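Local structure of Abbfa_003403 (Acinetobacter baumannii, 4ZXH) at residues Gly1075-Tyr1080 with Leu1093-Ser1098; Gln1097-Ile1102 with Thr1116-Glu1121; Asp1105-Ala1110 with Phe1240-Ala1245; Tyr1131-Trp1136 with Glu1145-Leu1150. The protein is a four-domain nonribosomal peptide synthetase that probably activates an amino acid, tethers it to its carrier domain, condenses it and releases the product through a terminal thioesterase. All coordinates share one frame; numbering follows the deposited sequence.

Contact 1: residues Gly1075-Tyr1080 with Leu1093-Ser1098; sequences GSTFCY and LRAIQS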
loop_
_atom_site.group_PDB
_atom_site.type_symbol
_atom_site.label_atom_id
_atom_site.label_comp_id
_atom_site.label_asym_id
_atom_site.label_seq_id
_atom_site.Cartn_x
_atom_site.Cartn_y
_atom_site.Cartn_z
ATOM N N GLY A 1075 38.964 1.877 15.906
ATOM C CA GLY A 1075 38.806 3.191 15.308
ATOM C C GLY A 1075 37.394 3.738 15.322
ATOM O O GLY A 1075 37.105 4.806 14.769
ATOM N N SER A 1076 36.506 3.013 15.974
ATOM C CA SER A 1076 35.100 3.379 16.001
ATOM C C SER A 1076 34.633 3.917 17.359
ATOM O O SER A 1076 35.319 3.765 18.361
ATOM C CB SER A 1076 34.278 2.166 15.603
ATOM O OG SER A 1076 32.966 2.283 16.048
ATOM N N THR A 1077 33.458 4.541 17.384
ATOM C CA THR A 1077 32.945 5.146 18.602
ATOM C C THR A 1077 31.858 4.316 19.265
ATOM O O THR A 1077 31.309 4.733 20.288
ATOM C CB THR A 1077 32.374 6.533 18.326
ATOM O OG1 THR A 1077 31.345 6.425 17.341
ATOM C CG2 THR A 1077 33.471 7.477 17.802
ATOM N N PHE A 1078 31.548 3.152 18.690
ATOM C CA PHE A 1078 30.423 2.333 19.141
ATOM C C PHE A 1078 30.396 2.052 20.653
ATOM O O PHE A 1078 29.328 2.023 21.276
ATOM C CB PHE A 1078 30.408 0.991 18.409
ATOM C CG PHE A 1078 29.424 0.011 18.993
ATOM C CD1 PHE A 1078 28.108 -0.018 18.547
ATOM C CD2 PHE A 1078 29.797 -0.841 20.019
ATOM C CE1 PHE A 1078 27.169 -0.884 19.102
ATOM C CE2 PHE A 1078 28.853 -1.726 20.595
ATOM C CZ PHE A 1078 27.543 -1.745 20.132
ATOM N N CYS A 1079 31.567 1.795 21.222
ATOM C CA CYS A 1079 31.703 1.452 22.642
ATOM C C CYS A 1079 31.326 2.570 23.622
ATOM O O CYS A 1079 31.278 2.305 24.825
ATOM C CB CYS A 1079 33.152 1.038 22.925
ATOM S SG CYS A 1079 34.357 2.429 22.532
ATOM N N TYR A 1080 31.114 3.808 23.132
ATOM C CA TYR A 1080 30.750 4.955 23.993
ATOM C C TYR A 1080 29.250 5.221 23.995
ATOM O O TYR A 1080 28.771 5.990 24.819
ATOM C CB TYR A 1080 31.493 6.243 23.568
ATOM C CG TYR A 1080 32.977 6.064 23.606
ATOM C CD1 TYR A 1080 33.613 5.732 24.797
ATOM C CD2 TYR A 1080 33.750 6.164 22.454
ATOM C CE1 TYR A 1080 34.962 5.515 24.854
ATOM C CE2 TYR A 1080 35.121 5.957 22.505
ATOM C CZ TYR A 1080 35.714 5.623 23.712
ATOM O OH TYR A 1080 37.065 5.395 23.794
ATOM N N LEU A 1093 28.983 15.416 25.262
ATOM C CA LEU A 1093 29.929 14.336 24.971
ATOM C C LEU A 1093 30.197 14.277 23.473
ATOM O O LEU A 1093 29.256 14.247 22.659
ATOM C CB LEU A 1093 29.398 12.982 25.407
ATOM C CG LEU A 1093 28.846 12.874 26.800
ATOM C CD1 LEU A 1093 28.237 11.483 26.947
ATOM C CD2 LEU A 1093 29.984 13.122 27.771
ATOM N N ARG A 1094 31.476 14.235 23.120
ATOM C CA ARG A 1094 31.886 14.119 21.733
ATOM C C ARG A 1094 32.912 13.019 21.634
ATOM O O ARG A 1094 33.739 12.852 22.523
ATOM C CB ARG A 1094 32.452 15.437 21.225
ATOM C CG ARG A 1094 31.530 16.601 21.475
ATOM C CD ARG A 1094 31.870 17.782 20.594
ATOM N NE ARG A 1094 30.814 18.782 20.616
ATOM C CZ ARG A 1094 30.965 19.990 21.128
ATOM N NH1 ARG A 1094 32.137 20.336 21.643
ATOM N NH2 ARG A 1094 29.954 20.851 21.109
ATOM N N ALA A 1095 32.839 12.251 20.562
ATOM C CA ALA A 1095 33.712 11.104 20.380
ATOM C C ALA A 1095 34.305 11.204 18.998
ATOM O O ALA A 1095 33.680 11.770 18.096
ATOM C CB ALA A 1095 32.949 9.778 20.553
ATOM N N ILE A 1096 35.504 10.662 18.827
ATOM C CA ILE A 1096 36.183 10.787 17.553
ATOM C C ILE A 1096 36.540 9.437 16.957
ATOM O O ILE A 1096 37.289 8.659 17.547
ATOM C CB ILE A 1096 37.434 11.635 17.701
ATOM C CG1 ILE A 1096 37.032 13.052 18.120
ATOM C CG2 ILE A 1096 38.232 11.627 16.410
ATOM C CD1 ILE A 1096 38.148 14.067 18.065
ATOM N N GLN A 1097 35.984 9.152 15.784
ATOM C CA GLN A 1097 36.364 7.951 15.047
ATOM C C GLN A 1097 37.578 8.239 14.138
ATOM O O GLN A 1097 37.861 9.385 13.809
ATOM C CB GLN A 1097 35.184 7.448 14.217
ATOM C CG GLN A 1097 34.854 8.359 13.070
ATOM C CD GLN A 1097 33.610 7.933 12.354
ATOM O OE1 GLN A 1097 33.102 6.827 12.562
ATOM N NE2 GLN A 1097 33.080 8.824 11.527
ATOM N N SER A 1098 38.287 7.205 13.721
ATOM C CA SER A 1098 39.411 7.405 12.808
ATOM C C SER A 1098 38.969 7.729 11.375
ATOM O O SER A 1098 38.020 7.134 10.850
ATOM C CB SER A 1098 40.303 6.161 12.814
ATOM O OG SER A 1098 41.267 6.221 11.788
#
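Thr1077 is the wedge of this contact, aimed at strand 1093-1096 and the two loop residues that follow it. Thr1077 CB already lies 4.0 Å from Ala1095 CB, and the methyl beyond it closes the gap. OG1 sits between the backbone N and C (chi1 58°), which turns CG2 away from the carbonyl carbon. From there it reaches Ala1095 CB at 3.6 Å and also lies against the backbone that follows Ala1095, with Gln1097 N 3.6 Å from Thr1077 CG2. Tyr1080 meets the same alanine methyl obliquely through CD2, 4.2 Å from Ala1095 CB. One face of the Tyr1080 ring carries its neighbour, Cys1079 SG, 3.5 Å above the ring plane and over the centre. Its hydroxyl is hydrogen-bonded to Phe1070 O and Trp1136 N, tying the turn to two strands of the sheet. The setting is the alpha/beta-hydrolase fold of the thioesterase domain: Gly1075-Tyr1080 belongs to the loop that leaves strand 1067-1070, and in relatives this loop helps to line the active site. At the start of that loop the backbone does the gripping. Ser1098 N donates to Gly1075 O at 2.9 Å, nearly straight at 162°, in the carbonyl plane and on a lone pair. Gln1097 CB rests against that same oxygen, 3.3 Å from Gly1075 O. Gly1075 adopts a positive phi of 93°, where a side chain would collide with the preceding carbonyl oxygen. Next to it, Ser1076 OG closes an ST turn by accepting from Phe1078 N at 3.1 Å.

Contact 2: residues Gln1097-Ile1102 with Thr1116-Glu1121; sequences QSPGLI and TLYIAE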
loop_
_atom_site.group_PDB
_atom_site.type_symbol
_atom_site.label_atom_id
_atom_site.label_comp_id
_atom_site.label_asym_id
_atom_site.label_seq_id
_atom_site.Cartn_x
_atom_site.Cartn_y
_atom_site.Cartn_z
ATOM N N GLN A 1097 35.984 9.152 15.784
ATOM C CA GLN A 1097 36.364 7.951 15.047
ATOM C C GLN A 1097 37.578 8.239 14.138
ATOM O O GLN A 1097 37.861 9.385 13.809
ATOM C CB GLN A 1097 35.184 7.448 14.217
ATOM C CG GLN A 1097 34.854 8.359 13.070
ATOM C CD GLN A 1097 33.610 7.933 12.354
ATOM O OE1 GLN A 1097 33.102 6.827 12.562
ATOM N NE2 GLN A 1097 33.080 8.824 11.527
ATOM N N SER A 1098 38.287 7.205 13.721
ATOM C CA SER A 1098 39.411 7.405 12.808
ATOM C C SER A 1098 38.969 7.729 11.375
ATOM O O SER A 1098 38.020 7.134 10.850
ATOM C CB SER A 1098 40.303 6.161 12.814
ATOM O OG SER A 1098 41.267 6.221 11.788
ATOM N N PRO A 1099 39.659 8.673 10.730
ATOM C CA PRO A 1099 39.445 8.929 9.294
ATOM C C PRO A 1099 39.572 7.642 8.459
ATOM O O PRO A 1099 38.941 7.484 7.415
ATOM C CB PRO A 1099 40.566 9.914 8.933
ATOM C CG PRO A 1099 40.926 10.583 10.215
ATOM C CD PRO A 1099 40.687 9.553 11.311
ATOM N N GLY A 1100 40.390 6.715 8.940
ATOM C CA GLY A 1100 40.560 5.452 8.261
ATOM C C GLY A 1100 39.267 4.688 7.989
ATOM O O GLY A 1100 39.232 3.847 7.080
ATOM N N LEU A 1101 38.214 4.955 8.768
ATOM C CA LEU A 1101 36.959 4.228 8.596
ATOM C C LEU A 1101 36.157 4.741 7.402
ATOM O O LEU A 1101 35.229 4.067 6.949
ATOM C CB LEU A 1101 36.094 4.308 9.849
ATOM C CG LEU A 1101 36.536 3.621 11.145
ATOM C CD1 LEU A 1101 35.398 3.625 12.190
ATOM C CD2 LEU A 1101 37.086 2.209 10.918
ATOM N N ILE A 1102 36.525 5.917 6.884
ATOM C CA ILE A 1102 35.763 6.550 5.810
ATOM C C ILE A 1102 36.546 6.741 4.504
ATOM O O ILE A 1102 35.977 6.662 3.415
ATOM C CB ILE A 1102 35.226 7.908 6.272
ATOM C CG1 ILE A 1102 34.301 7.718 7.481
ATOM C CG2 ILE A 1102 34.500 8.609 5.147
ATOM C CD1 ILE A 1102 34.959 8.027 8.811
ATOM N N THR A 1116 47.826 15.455 17.043
ATOM C CA THR A 1116 47.810 16.756 16.395
ATOM C C THR A 1116 46.580 16.922 15.505
ATOM O O THR A 1116 45.893 17.936 15.560
ATOM C CB THR A 1116 49.070 16.981 15.536
ATOM O OG1 THR A 1116 50.233 16.922 16.366
ATOM C CG2 THR A 1116 49.005 18.336 14.848
ATOM N N LEU A 1117 46.306 15.916 14.682
ATOM C CA LEU A 1117 45.157 15.963 13.787
ATOM C C LEU A 1117 43.851 16.135 14.555
ATOM O O LEU A 1117 43.017 16.969 14.186
ATOM C CB LEU A 1117 45.082 14.693 12.943
ATOM C CG LEU A 1117 43.885 14.696 11.994
ATOM C CD1 LEU A 1117 44.109 15.794 10.973
ATOM C CD2 LEU A 1117 43.666 13.340 11.324
ATOM N N TYR A 1118 43.683 15.343 15.618
ATOM C CA TYR A 1118 42.453 15.375 16.417
ATOM C C TYR A 1118 42.340 16.690 17.180
ATOM O O TYR A 1118 41.256 17.280 17.233
ATOM C CB TYR A 1118 42.378 14.189 17.395
ATOM C CG TYR A 1118 42.285 12.837 16.720
ATOM C CD1 TYR A 1118 42.034 12.728 15.352
ATOM C CD2 TYR A 1118 42.448 11.670 17.445
ATOM C CE1 TYR A 1118 41.955 11.513 14.733
ATOM C CE2 TYR A 1118 42.361 10.427 16.825
ATOM C CZ TYR A 1118 42.124 10.362 15.473
ATOM O OH TYR A 1118 42.056 9.130 14.867
ATOM N N ILE A 1119 43.453 17.146 17.759
ATOM C CA ILE A 1119 43.476 18.428 18.464
ATOM C C ILE A 1119 42.975 19.573 17.587
ATOM O O ILE A 1119 42.183 20.394 18.038
ATOM C CB ILE A 1119 44.879 18.772 18.978
ATOM C CG1 ILE A 1119 45.136 18.051 20.295
ATOM C CG2 ILE A 1119 45.007 20.250 19.215
ATOM C CD1 ILE A 1119 46.544 18.208 20.803
ATOM N N ALA A 1120 43.407 19.617 16.333
ATOM C CA ALA A 1120 42.892 20.622 15.405
ATOM C C ALA A 1120 41.381 20.464 15.215
ATOM O O ALA A 1120 40.661 21.461 15.207
ATOM C CB ALA A 1120 43.606 20.544 14.070
ATOM N N GLU A 1121 40.894 19.229 15.074
ATOM C CA GLU A 1121 39.443 19.010 14.992
ATOM C C GLU A 1121 38.716 19.495 16.256
ATOM O O GLU A 1121 37.629 20.061 16.167
ATOM C CB GLU A 1121 39.111 17.531 14.739
ATOM C CG GLU A 1121 39.082 17.129 13.253
ATOM C CD GLU A 1121 37.942 17.788 12.464
ATOM O OE1 GLU A 1121 36.781 17.745 12.932
ATOM O OE2 GLU A 1121 38.205 18.352 11.376
HETATM O O HOH W 1 43.485 7.623 12.759
#
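The phenol ring of Tyr1118 is met at its edge: Pro1099 CD lies near the ring plane, 4.1 Å from Tyr1118 CE1 and 3.8 Å from Tyr1118 OH, with the proline ring crossing the phenol obliquely. The tyrosine CB is turned to one side of the loop, but with CG beside the backbone N (chi1 -65°) the long ring carries the hydroxyl over to Ser1098. A water there bridges the two hydroxyls, 2.8 Å from Ser1098 OG and 3.0 Å from Tyr1118 OH. The phenol oxygen is also hydrogen-bonded to His1071 NE2, so its position is fixed by more than the water. Ser1098 OG has a second task, accepting from Gly1100 N at 3.0 Å in an ST turn that opens the 3-10 segment 1099-1101. From the preceding residue of the helix, Leu1117, with CG anti to the backbone N (chi1 180°), meets Pro1099 tip to tip, Leu1117 CD2 standing 4.0 Å from Pro1099 CG. Thus helix 1111-1125 is packed against the loop that leads from strand 1093-1096 back to it, while Tyr1118 and Ile1119 rest on Ile1146 of helix 1138-1152 and Leu1101 turns to helix 1233-1251.

Contact 3: residues Asp1105-Ala1110 with Phe1240-Ala1245; sequences DAAEVA and FDTYLA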
loop_
_atom_site.group_PDB
_atom_site.type_symbol
_atom_site.label_atom_id
_atom_site.label_comp_id
_atom_site.label_asym_id
_atom_site.label_seq_id
_atom_site.Cartn_x
_atom_site.Cartn_y
_atom_site.Cartn_z
ATOM N N ASP A 1105 43.427 4.583 3.357
ATOM C CA ASP A 1105 44.801 4.976 3.683
ATOM C C ASP A 1105 44.878 6.201 4.603
ATOM O O ASP A 1105 45.962 6.751 4.830
ATOM C CB ASP A 1105 45.597 5.244 2.392
ATOM C CG ASP A 1105 45.724 4.004 1.498
ATOM O OD1 ASP A 1105 46.083 2.905 1.997
ATOM O OD2 ASP A 1105 45.433 4.132 0.283
ATOM N N ALA A 1106 43.739 6.623 5.141
ATOM C CA ALA A 1106 43.677 7.879 5.891
ATOM C C ALA A 1106 43.938 7.691 7.386
ATOM O O ALA A 1106 44.144 8.673 8.105
ATOM C CB ALA A 1106 42.325 8.560 5.681
ATOM N N ALA A 1107 43.917 6.443 7.851
ATOM C CA ALA A 1107 44.232 6.162 9.246
ATOM C C ALA A 1107 45.666 6.550 9.522
ATOM O O ALA A 1107 46.590 6.147 8.793
ATOM C CB ALA A 1107 44.014 4.701 9.574
ATOM N N GLU A 1108 45.846 7.353 10.563
ATOM C CA GLU A 1108 47.170 7.675 11.057
ATOM C C GLU A 1108 47.875 6.441 11.653
ATOM O O GLU A 1108 47.225 5.556 12.226
ATOM C CB GLU A 1108 47.066 8.796 12.088
ATOM C CG GLU A 1108 46.665 10.139 11.477
ATOM C CD GLU A 1108 47.664 10.637 10.427
ATOM O OE1 GLU A 1108 48.865 10.270 10.503
ATOM O OE2 GLU A 1108 47.242 11.393 9.523
ATOM N N VAL A 1109 49.199 6.386 11.524
ATOM C CA VAL A 1109 49.976 5.275 12.075
ATOM C C VAL A 1109 50.939 5.696 13.189
ATOM O O VAL A 1109 51.691 4.881 13.727
ATOM C CB VAL A 1109 50.787 4.570 10.977
ATOM C CG1 VAL A 1109 49.854 3.814 10.033
ATOM C CG2 VAL A 1109 51.656 5.569 10.239
ATOM N N ALA A 1110 50.927 6.972 13.530
ATOM C CA ALA A 1110 51.731 7.447 14.639
ATOM C C ALA A 1110 50.832 8.191 15.606
ATOM O O ALA A 1110 50.144 9.130 15.208
ATOM C CB ALA A 1110 52.847 8.339 14.148
ATOM N N PHE A 1240 39.817 -3.100 8.530
ATOM C CA PHE A 1240 40.972 -3.894 8.906
ATOM C C PHE A 1240 42.215 -3.005 8.891
ATOM O O PHE A 1240 42.987 -3.016 9.844
ATOM C CB PHE A 1240 41.141 -5.099 7.972
ATOM C CG PHE A 1240 42.177 -6.078 8.438
ATOM C CD1 PHE A 1240 42.274 -6.408 9.779
ATOM C CD2 PHE A 1240 43.046 -6.677 7.541
ATOM C CE1 PHE A 1240 43.229 -7.304 10.221
ATOM C CE2 PHE A 1240 43.993 -7.572 7.967
ATOM C CZ PHE A 1240 44.086 -7.891 9.317
ATOM N N ASP A 1241 42.383 -2.209 7.833
ATOM C CA ASP A 1241 43.532 -1.296 7.723
ATOM C C ASP A 1241 43.599 -0.294 8.878
ATOM O O ASP A 1241 44.678 -0.037 9.424
ATOM C CB ASP A 1241 43.500 -0.540 6.398
ATOM C CG ASP A 1241 43.965 -1.389 5.221
ATOM O OD1 ASP A 1241 44.485 -2.528 5.422
ATOM O OD2 ASP A 1241 43.807 -0.895 4.079
ATOM N N THR A 1242 42.451 0.268 9.252
ATOM C CA THR A 1242 42.377 1.120 10.442
ATOM C C THR A 1242 42.861 0.382 11.693
ATOM O O THR A 1242 43.700 0.891 12.449
ATOM C CB THR A 1242 40.948 1.639 10.663
ATOM O OG1 THR A 1242 40.637 2.562 9.618
ATOM C CG2 THR A 1242 40.824 2.353 11.993
ATOM N N TYR A 1243 42.339 -0.824 11.881
ATOM C CA TYR A 1243 42.754 -1.709 12.960
ATOM C C TYR A 1243 44.281 -1.911 12.952
ATOM O O TYR A 1243 44.945 -1.755 13.993
ATOM C CB TYR A 1243 42.007 -3.047 12.841
ATOM C CG TYR A 1243 42.361 -4.091 13.890
ATOM C CD1 TYR A 1243 41.804 -4.032 15.164
ATOM C CD2 TYR A 1243 43.235 -5.155 13.591
ATOM C CE1 TYR A 1243 42.123 -4.972 16.123
ATOM C CE2 TYR A 1243 43.554 -6.111 14.534
ATOM C CZ TYR A 1243 42.986 -6.012 15.803
ATOM O OH TYR A 1243 43.273 -6.937 16.772
ATOM N N LEU A 1244 44.847 -2.223 11.782
ATOM C CA LEU A 1244 46.292 -2.457 11.678
ATOM C C LEU A 1244 47.065 -1.186 12.006
ATOM O O LEU A 1244 48.112 -1.247 12.636
ATOM C CB LEU A 1244 46.683 -2.965 10.279
ATOM C CG LEU A 1244 46.196 -4.376 9.924
ATOM C CD1 LEU A 1244 46.480 -4.695 8.491
ATOM C CD2 LEU A 1244 46.803 -5.430 10.826
ATOM N N ALA A 1245 46.532 -0.039 11.581
ATOM C CA ALA A 1245 47.212 1.245 11.731
ATOM C C ALA A 1245 47.332 1.620 13.194
ATOM O O ALA A 1245 48.386 2.069 13.663
ATOM C CB ALA A 1245 46.476 2.318 10.977
HETATM O O HOH W 2 42.390 1.596 3.765
#
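Asp1105 opens the segment with its backbone, not its carboxylate: the N-H is given to a water 3.2 Å from Asp1105 N, and that water donates to Asp1241 OD2 at 2.9 Å. The two carboxylates themselves do not touch, Asp1105 OD1 staying 4.9 Å from Asp1241 OD2. Ala1106 turns to the loop and packs on Pro1099. Ala1107 then points its methyl toward helix 1233-1251. Ala1107 CB meets Ala1245 CB at 3.7 Å and sits 4.0 Å from Thr1242 OG1, a hydroxyl hydrogen-bonded to Leu1238 O one helical turn back. Glu1108 sends its side chain the other way, to Glu1113 and Met1114 of helix 1111-1125, and leaves only its carbonyl in the contact, with Glu1108 O 3.6 Å from Ala1245 CB. At Val1109, CG1 lies beside the backbone N (chi1 -70°) and touches Ala1245 CB at 3.8 Å. Ala1110 follows as the N-cap of helix 1111-1125. Ala1245 CB thus takes contacts from a methyl, a carbonyl oxygen and a valine branch. Helix 1233-1251 belongs to the long insertion between strands 1157-1163 and 1262-1267, which probably corresponds to the lid region of related thioesterases. No direct hydrogen bond joins the two segments. Cohesion rests on small apolar groups and one water, which links a backbone N-H indirectly to the Asp1241 carboxylate, while the two neighbouring carboxylates would probably repel each other.

Contact 4: residues Tyr1131-Trp1136 with Glu1145-Leu1150; sequences YFLGGW and EISRQL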
loop_
_atom_site.group_PDB
_atom_site.type_symbol
_atom_site.label_atom_id
_atom_site.label_comp_id
_atom_site.label_asym_id
_atom_site.label_seq_id
_atom_site.Cartn_x
_atom_site.Cartn_y
_atom_site.Cartn_z
ATOM N N TYR A 1131 40.550 21.418 28.923
ATOM C CA TYR A 1131 40.009 20.286 28.188
ATOM C C TYR A 1131 39.747 19.100 29.090
ATOM O O TYR A 1131 40.373 18.968 30.147
ATOM C CB TYR A 1131 40.947 19.893 27.056
ATOM C CG TYR A 1131 40.969 20.945 25.997
ATOM C CD1 TYR A 1131 39.923 21.059 25.090
ATOM C CD2 TYR A 1131 42.007 21.853 25.924
ATOM C CE1 TYR A 1131 39.923 22.048 24.125
ATOM C CE2 TYR A 1131 42.018 22.833 24.965
ATOM C CZ TYR A 1131 40.980 22.930 24.066
ATOM O OH TYR A 1131 41.004 23.916 23.102
ATOM N N PHE A 1132 38.801 18.258 28.669
ATOM C CA PHE A 1132 38.393 17.092 29.435
ATOM C C PHE A 1132 38.359 15.912 28.466
ATOM O O PHE A 1132 37.604 15.915 27.501
ATOM C CB PHE A 1132 37.037 17.340 30.112
ATOM C CG PHE A 1132 36.615 16.255 31.059
ATOM C CD1 PHE A 1132 37.555 15.504 31.753
ATOM C CD2 PHE A 1132 35.271 15.961 31.239
ATOM C CE1 PHE A 1132 37.159 14.487 32.623
ATOM C CE2 PHE A 1132 34.870 14.952 32.103
ATOM C CZ PHE A 1132 35.818 14.211 32.800
ATOM N N LEU A 1133 39.201 14.917 28.717
ATOM C CA LEU A 1133 39.507 13.890 27.730
ATOM C C LEU A 1133 39.356 12.508 28.306
ATOM O O LEU A 1133 39.445 12.313 29.523
ATOM C CB LEU A 1133 40.950 14.018 27.225
ATOM C CG LEU A 1133 41.523 15.387 26.959
ATOM C CD1 LEU A 1133 42.990 15.251 26.964
ATOM C CD2 LEU A 1133 41.052 15.856 25.605
ATOM N N GLY A 1134 39.202 11.530 27.425
ATOM C CA GLY A 1134 39.093 10.176 27.892
ATOM C C GLY A 1134 38.932 9.174 26.786
ATOM O O GLY A 1134 38.738 9.550 25.627
ATOM N N GLY A 1135 38.992 7.898 27.157
ATOM C CA GLY A 1135 38.968 6.820 26.194
ATOM C C GLY A 1135 38.940 5.458 26.867
ATOM O O GLY A 1135 39.389 5.272 28.020
ATOM N N TRP A 1136 38.378 4.497 26.145
ATOM C CA TRP A 1136 38.371 3.134 26.614
ATOM C C TRP A 1136 39.549 2.464 25.941
ATOM O O TRP A 1136 39.815 2.728 24.773
ATOM C CB TRP A 1136 37.042 2.430 26.287
ATOM C CG TRP A 1136 37.183 0.956 26.394
ATOM C CD1 TRP A 1136 37.291 0.224 27.543
ATOM C CD2 TRP A 1136 37.278 0.026 25.316
ATOM N NE1 TRP A 1136 37.426 -1.114 27.246
ATOM C CE2 TRP A 1136 37.431 -1.263 25.881
ATOM C CE3 TRP A 1136 37.246 0.148 23.920
ATOM C CZ2 TRP A 1136 37.559 -2.415 25.104
ATOM C CZ3 TRP A 1136 37.370 -1.011 23.139
ATOM C CH2 TRP A 1136 37.533 -2.266 23.737
ATOM N N GLU A 1145 48.401 11.263 24.992
ATOM C CA GLU A 1145 49.268 11.994 24.064
ATOM C C GLU A 1145 48.658 13.345 23.663
ATOM O O GLU A 1145 49.375 14.326 23.456
ATOM C CB GLU A 1145 49.571 11.154 22.814
ATOM C CG GLU A 1145 50.322 11.909 21.713
ATOM C CD GLU A 1145 51.714 12.390 22.147
ATOM O OE1 GLU A 1145 52.280 11.833 23.122
ATOM O OE2 GLU A 1145 52.243 13.324 21.502
ATOM N N ILE A 1146 47.336 13.401 23.565
ATOM C CA ILE A 1146 46.678 14.671 23.296
ATOM C C ILE A 1146 46.900 15.625 24.461
ATOM O O ILE A 1146 47.187 16.804 24.241
ATOM C CB ILE A 1146 45.195 14.492 23.025
ATOM C CG1 ILE A 1146 45.013 13.943 21.616
ATOM C CG2 ILE A 1146 44.479 15.803 23.118
ATOM C CD1 ILE A 1146 43.586 13.770 21.232
ATOM N N SER A 1147 46.813 15.116 25.690
ATOM C CA SER A 1147 47.127 15.936 26.861
ATOM C C SER A 1147 48.548 16.456 26.807
ATOM O O SER A 1147 48.784 17.629 27.067
ATOM C CB SER A 1147 46.945 15.153 28.149
ATOM O OG SER A 1147 45.658 14.587 28.212
ATOM N N ARG A 1148 49.485 15.571 26.474
ATOM C CA ARG A 1148 50.905 15.906 26.433
ATOM C C ARG A 1148 51.156 17.068 25.485
ATOM O O ARG A 1148 52.012 17.919 25.754
ATOM C CB ARG A 1148 51.751 14.690 26.012
ATOM C CG ARG A 1148 53.247 14.823 26.349
ATOM C CD ARG A 1148 54.133 13.745 25.708
ATOM N NE ARG A 1148 54.166 13.861 24.250
ATOM C CZ ARG A 1148 54.864 14.778 23.579
ATOM N NH1 ARG A 1148 55.596 15.673 24.236
ATOM N NH2 ARG A 1148 54.827 14.806 22.247
ATOM N N GLN A 1149 50.402 17.114 24.388
ATOM C CA GLN A 1149 50.569 18.174 23.393
ATOM C C GLN A 1149 49.868 19.475 23.792
ATOM O O GLN A 1149 50.403 20.555 23.552
ATOM C CB GLN A 1149 50.062 17.716 22.026
ATOM C CG GLN A 1149 50.843 16.563 21.418
ATOM C CD GLN A 1149 50.581 16.402 19.924
ATOM O OE1 GLN A 1149 50.043 17.298 19.277
ATOM N NE2 GLN A 1149 50.965 15.256 19.372
ATOM N N LEU A 1150 48.681 19.374 24.395
ATOM C CA LEU A 1150 47.931 20.555 24.833
ATOM C C LEU A 1150 48.732 21.367 25.862
ATOM O O LEU A 1150 48.704 22.600 25.831
ATOM C CB LEU A 1150 46.563 20.162 25.404
ATOM C CG LEU A 1150 45.521 19.582 24.430
ATOM C CD1 LEU A 1150 44.258 19.094 25.165
ATOM C CD2 LEU A 1150 45.143 20.544 23.318
#
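Tyr1131, Leu1133 and Leu1150 all place CG beside the backbone N and anti to the carbonyl carbon, which sends the two strand side chains and the helix leucine into the same layer; chi1 is -69° for Tyr1131 and -40° for Leu1133. The layer is the strand-helix interface of a beta-alpha-beta unit in the alpha/beta-hydrolase fold. Strand 1131-1136 leads through what is probably the nucleophile elbow into helix 1138-1152; the axes of segments 1131-1136 and 1145-1150 lie at 158°, nearly antiparallel, and 9.7 Å apart. Leu1150 crosses the Tyr1131 side chain at about a right angle, Leu1150 CD1 3.6 Å from Tyr1131 CD2. Leu1133 CD1 lies over the middle of the helix segment, 4.2 Å from Ile1146 CG2 and beside Ser1147 OG, whose hydrogen bond goes to Ala1143 O. The Tyr1131 hydroxyl likewise finds its partner outside, at Gln1126 O. On another side of the helix, Arg1148 grips Glu1145 side-on in a salt bridge: Arg1148 NE is 3.0 Å from Glu1145 OE1 and Arg1148 NH2 is 3.1 Å from Glu1145 OE2. That OE2 spends its syn lone pair on the arginine and its anti lone pair on Gln1149 NE2, at 3.1 Å.

In the fold
All four contacts lie in the thioesterase domain, and contacts 1 and 4 reach the same mixed sheet from positions whose centres are about 14 Å apart. Contact 2 lies between them in sequence: it shares Gln1097 and Ser1098 with contact 1, their centres about 10 Å apart, and meets contact 4 through Ile1119 and Ile1146. Contact 3 crosses contact 2 along the chain, and Thr1242 packs on the 3-10 segment 1099-1101. Contact 3 also closes a long loop within which contact 4 is nested, although their centres are about 20 Å apart. Contacts 2, 3 and 4 join helices 1111-1125, 1233-1251 and 1138-1152 to neighbouring parts of the domain, while contacts 1 and 4 approach the probable nucleophile elbow.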